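Local atomic coordinates of putative amidohydrolase (Unidentified, PDB entry 3FEQ), a protein that probably acts as a zinc-dependent prolidase of the amidohydrolase superfamily, hydrolysing dipeptides that end in proline. Residues 377-382 / 397-402; 7-12 / 49-54. One frame throughout, in Å; residues are numbered along the deposited sequence.

Interaction 1 (377-382 / 397-402)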
# COMPACT_ATOMS: atom_id res chain seq x y z
N LEU C 377 4.12 -13.68 50.89
CA LEU C 377 3.36 -14.05 52.07
C LEU C 377 2.27 -13.05 52.38
O LEU C 377 2.41 -11.85 52.13
CB LEU C 377 4.27 -14.16 53.29
CG LEU C 377 5.12 -15.41 53.52
CD1 LEU C 377 4.56 -16.63 52.78
CD2 LEU C 377 6.56 -15.14 53.11
N VAL C 378 1.20 -13.56 52.97
CA VAL C 378 0.15 -12.73 53.52
C VAL C 378 0.06 -13.05 55.00
O VAL C 378 0.18 -14.20 55.40
CB VAL C 378 -1.19 -13.03 52.84
CG1 VAL C 378 -2.32 -12.43 53.62
CG2 VAL C 378 -1.19 -12.48 51.45
N VAL C 379 -0.09 -12.01 55.81
CA VAL C 379 -0.35 -12.19 57.22
C VAL C 379 -1.77 -11.78 57.60
O VAL C 379 -2.20 -10.65 57.36
CB VAL C 379 0.70 -11.50 58.09
CG1 VAL C 379 0.24 -11.42 59.53
CG2 VAL C 379 2.01 -12.24 57.99
N LEU C 380 -2.47 -12.72 58.21
CA LEU C 380 -3.91 -12.69 58.29
C LEU C 380 -4.33 -12.68 59.76
O LEU C 380 -3.85 -13.48 60.55
CB LEU C 380 -4.44 -13.96 57.62
CG LEU C 380 -5.43 -13.85 56.48
CD1 LEU C 380 -5.17 -12.59 55.68
CD2 LEU C 380 -5.31 -15.08 55.61
N ASP C 381 -5.23 -11.77 60.10
CA ASP C 381 -5.77 -11.67 61.46
C ASP C 381 -6.99 -12.57 61.64
O ASP C 381 -8.13 -12.14 61.46
CB ASP C 381 -6.14 -10.21 61.75
CG ASP C 381 -6.61 -9.97 63.19
OD1 ASP C 381 -5.90 -10.39 64.12
OD2 ASP C 381 -7.67 -9.34 63.37
N GLY C 382 -6.76 -13.83 62.00
CA GLY C 382 -7.84 -14.78 62.12
C GLY C 382 -7.52 -16.02 61.32
O GLY C 382 -6.47 -16.10 60.70
N ARG C 397 -9.07 -7.81 56.78
CA ARG C 397 -8.36 -8.56 57.81
C ARG C 397 -6.95 -9.05 57.44
O ARG C 397 -6.44 -10.00 58.05
CB ARG C 397 -9.23 -9.72 58.30
CG ARG C 397 -9.62 -9.61 59.76
CD ARG C 397 -10.70 -10.63 60.11
NE ARG C 397 -12.02 -10.01 60.24
CZ ARG C 397 -12.92 -9.91 59.26
NH1 ARG C 397 -12.67 -10.40 58.05
NH2 ARG C 397 -14.08 -9.32 59.50
N VAL C 398 -6.31 -8.40 56.47
CA VAL C 398 -4.93 -8.71 56.10
C VAL C 398 -4.05 -7.53 56.45
O VAL C 398 -4.23 -6.44 55.91
CB VAL C 398 -4.80 -9.02 54.59
CG1 VAL C 398 -5.75 -8.16 53.78
CG2 VAL C 398 -3.38 -8.83 54.11
N GLU C 399 -3.12 -7.71 57.38
CA GLU C 399 -2.33 -6.58 57.85
C GLU C 399 -0.89 -6.58 57.39
O GLU C 399 -0.22 -5.55 57.50
CB GLU C 399 -2.42 -6.41 59.36
CG GLU C 399 -1.77 -7.51 60.15
CD GLU C 399 -2.79 -8.37 60.83
OE1 GLU C 399 -3.18 -9.40 60.24
OE2 GLU C 399 -3.22 -8.00 61.95
N TYR C 400 -0.40 -7.70 56.88
CA TYR C 400 0.92 -7.72 56.27
C TYR C 400 0.92 -8.40 54.92
O TYR C 400 0.37 -9.49 54.76
CB TYR C 400 1.95 -8.39 57.18
CG TYR C 400 2.25 -7.61 58.44
CD1 TYR C 400 2.91 -6.39 58.40
CD2 TYR C 400 1.90 -8.12 59.69
CE1 TYR C 400 3.20 -5.69 59.55
CE2 TYR C 400 2.18 -7.42 60.85
CZ TYR C 400 2.83 -6.21 60.77
OH TYR C 400 3.13 -5.51 61.92
N VAL C 401 1.54 -7.76 53.93
CA VAL C 401 1.81 -8.44 52.67
C VAL C 401 3.30 -8.38 52.34
O VAL C 401 3.90 -7.30 52.30
CB VAL C 401 0.98 -7.88 51.51
CG1 VAL C 401 1.35 -8.56 50.22
CG2 VAL C 401 -0.50 -8.06 51.77
N LEU C 402 3.90 -9.54 52.14
CA LEU C 402 5.29 -9.60 51.73
C LEU C 402 5.39 -10.06 50.30
O LEU C 402 4.70 -10.99 49.88
CB LEU C 402 6.06 -10.57 52.62
CG LEU C 402 6.85 -9.95 53.77
CD1 LEU C 402 5.91 -9.48 54.85
CD2 LEU C 402 7.82 -10.97 54.31

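Interaction 2 (7-12 / 49-54)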
# COMPACT_ATOMS: atom_id res chain seq x y z
N VAL C 7 12.44 -12.42 59.60
CA VAL C 7 11.72 -13.49 60.27
C VAL C 7 10.31 -13.06 60.64
O VAL C 7 10.12 -12.11 61.40
CB VAL C 7 12.46 -13.93 61.54
CG1 VAL C 7 11.61 -14.92 62.33
CG2 VAL C 7 13.81 -14.53 61.19
N LEU C 8 9.33 -13.79 60.12
CA LEU C 8 8.00 -13.77 60.71
C LEU C 8 7.97 -14.77 61.84
O LEU C 8 8.10 -15.97 61.60
CB LEU C 8 6.94 -14.15 59.68
CG LEU C 8 6.67 -13.28 58.45
CD1 LEU C 8 6.96 -11.82 58.73
CD2 LEU C 8 7.46 -13.77 57.26
N GLN C 9 7.76 -14.29 63.07
CA GLN C 9 7.92 -15.12 64.25
C GLN C 9 6.62 -15.46 64.97
O GLN C 9 5.79 -14.59 65.23
CB GLN C 9 8.93 -14.51 65.21
CG GLN C 9 8.76 -13.03 65.43
CD GLN C 9 9.93 -12.43 66.20
OE1 GLN C 9 11.04 -12.97 66.19
NE2 GLN C 9 9.68 -11.30 66.86
N GLY C 10 6.46 -16.75 65.29
CA GLY C 10 5.36 -17.23 66.12
C GLY C 10 4.03 -17.23 65.39
O GLY C 10 2.97 -17.14 66.02
N GLY C 11 4.09 -17.34 64.06
CA GLY C 11 2.90 -17.36 63.23
C GLY C 11 2.25 -18.73 63.18
O GLY C 11 2.88 -19.73 63.51
N ASN C 12 0.98 -18.76 62.77
CA ASN C 12 0.31 -20.03 62.50
C ASN C 12 0.33 -20.31 61.00
O ASN C 12 -0.50 -19.82 60.25
CB ASN C 12 -1.11 -20.00 63.04
CG ASN C 12 -1.21 -19.32 64.38
OD1 ASN C 12 -2.01 -18.40 64.57
ND2 ASN C 12 -0.39 -19.75 65.33
N ALA C 49 12.68 -8.37 61.85
CA ALA C 49 11.75 -9.30 62.40
C ALA C 49 10.39 -8.67 62.57
O ALA C 49 10.28 -7.48 62.72
CB ALA C 49 12.24 -9.78 63.68
N ILE C 50 9.36 -9.50 62.57
CA ILE C 50 8.00 -9.01 62.56
C ILE C 50 7.15 -9.98 63.38
O ILE C 50 7.09 -11.17 63.08
CB ILE C 50 7.46 -8.91 61.12
CG1 ILE C 50 8.35 -7.97 60.30
CG2 ILE C 50 6.04 -8.41 61.11
CD1 ILE C 50 8.31 -8.24 58.81
N ASP C 51 6.53 -9.47 64.45
CA ASP C 51 5.82 -10.33 65.40
C ASP C 51 4.44 -10.70 64.88
O ASP C 51 3.56 -9.85 64.75
CB ASP C 51 5.73 -9.68 66.78
CG ASP C 51 5.52 -10.70 67.89
OD1 ASP C 51 4.36 -10.90 68.32
OD2 ASP C 51 6.51 -11.33 68.33
N VAL C 52 4.27 -11.98 64.59
CA VAL C 52 3.05 -12.49 64.01
C VAL C 52 2.40 -13.48 64.97
O VAL C 52 2.10 -14.62 64.61
CB VAL C 52 3.34 -13.19 62.69
CG1 VAL C 52 2.05 -13.40 61.91
CG2 VAL C 52 4.31 -12.37 61.86
N ARG C 53 2.18 -13.03 66.21
CA ARG C 53 1.62 -13.89 67.23
C ARG C 53 0.11 -14.03 67.04
O ARG C 53 -0.59 -13.03 66.79
CB ARG C 53 2.01 -13.40 68.64
CG ARG C 53 0.91 -12.75 69.51
CD ARG C 53 0.51 -11.33 69.06
NE ARG C 53 1.66 -10.45 68.86
CZ ARG C 53 1.62 -9.29 68.21
NH1 ARG C 53 2.72 -8.57 68.08
NH2 ARG C 53 0.48 -8.86 67.68
N GLY C 54 -0.38 -15.26 67.07
CA GLY C 54 -1.81 -15.54 66.94
C GLY C 54 -2.41 -15.01 65.65
O GLY C 54 -3.56 -14.55 65.62

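Interaction 1 (377-382 / 397-402)
The ring of Tyr400 meets Val379 at its edge, with CB of Val379 in the ring plane and CG1 of Val379 3.7 Å from Tyr400 CD2. The two side chains lie side by side and point the same way, CB to CB at 3.5 Å; tyrosine suits this partly exposed place, its ring edge extending the apolar face around Val379. The carboxylates of Asp381 and Glu399 stand almost perpendicular, 86° between planes. Glu399 reaches toward the end of strand 377-380: its CG lies between backbone N and carbonyl carbon (chi1 67°), the chain bends at chi2, and OE1 comes 3.4 Å from Asp381 CB. Asp381 OD1 and Glu399 OE2, 4.2 Å apart, may slightly raise each other's proton affinity, which Lys55, touching Glu399, would probably offset. Beta-branched valines suit the extended backbone, and on the face opposite Tyr400, Val378 CG1 meets Val398 CG2 at 3.8 Å. The antiparallel ladder is regular from Leu377-Leu402 to Val379-Tyr400, where Val379 O receives Glu399 N at 3.1 Å and, weakly, Tyr400 N, and the register slips by one. Beyond it Asp381 N donates to Arg397 O. Glu399 and Tyr400 together face Val379, a classic beta bulge, in the sheet where strand 56-66 flanks 377-380.

Interaction 2 (7-12 / 49-54)
Leu8 and Ile50 lie side by side on one face of a parallel strand pair, pointing the same way. The side chain of Leu8 starts with CB 3.9 Å from Val52 CG2. Its CG is anti to the carbonyl carbon (chi1 -64°), and beyond it CD1 touches both CB and CD1 of Ile50, while the other branch, CD2, reaches Leu402. A leucine suits this place because its two methyls can serve two neighbours: CD1 the adjacent strand 48-51, and CD2 strand 398-403, which packs over this face.

Gln9 leaves from the opposite face. Its CG sits 3.4 Å from Ile50 O, and the extended chain carries NE2 to 3.5 Å from Asp51 OD2. The amide and carboxylate planes are 82° apart, and the approach is a polar contact rather than a hydrogen bond. Asp51 is instead engaged by its own neighbour: its OD1 forms a salt bridge with Arg53 NE at 2.8 Å, although the hydrogen bonds within it, from NE and NH1, are weak. An acid and a base suit this partly exposed end of the strand.

The backbones are joined by Ile50 N to Val7 O, Gln9 N to Ile50 O at 3.2 Å, and Val52 N to Gln9 O, the alternating pattern of a parallel ladder. The chain then turns a corner at Gly10, whose positive phi of 74° is readily adopted by a residue without CB. Past the corner, Gly11, with no side chain, brings its CA to 3.2 Å from Val52 O in a CA-H...O contact. Strand 20-30 borders the other edge of 5-9. Such a parallel pairing, with the N-terminal strand turning a corner into a second one, belongs to the small beta domain that accompanies the TIM barrel in many amidohydrolases.

Overall arrangement
Interaction 2 comes first along the chain and interaction 1 close to its end; their centres are 11 Å apart on the same side of the chain's centre. Both reach one mixed, curled sheet, in which strand 56-66 pairs with strand 11-15 and with strand 377-380. The two contacts also pack against each other: Val379 CG1 meets Val52 CG1 at 3.6 Å, and Tyr400 CZ meets Ile50 CG2. The N-terminal and C-terminal parts of the chain thus share a hydrophobic interior, as in amidohydrolases whose small beta domain, built from both ends of the chain, sits beside the metal-binding barrel.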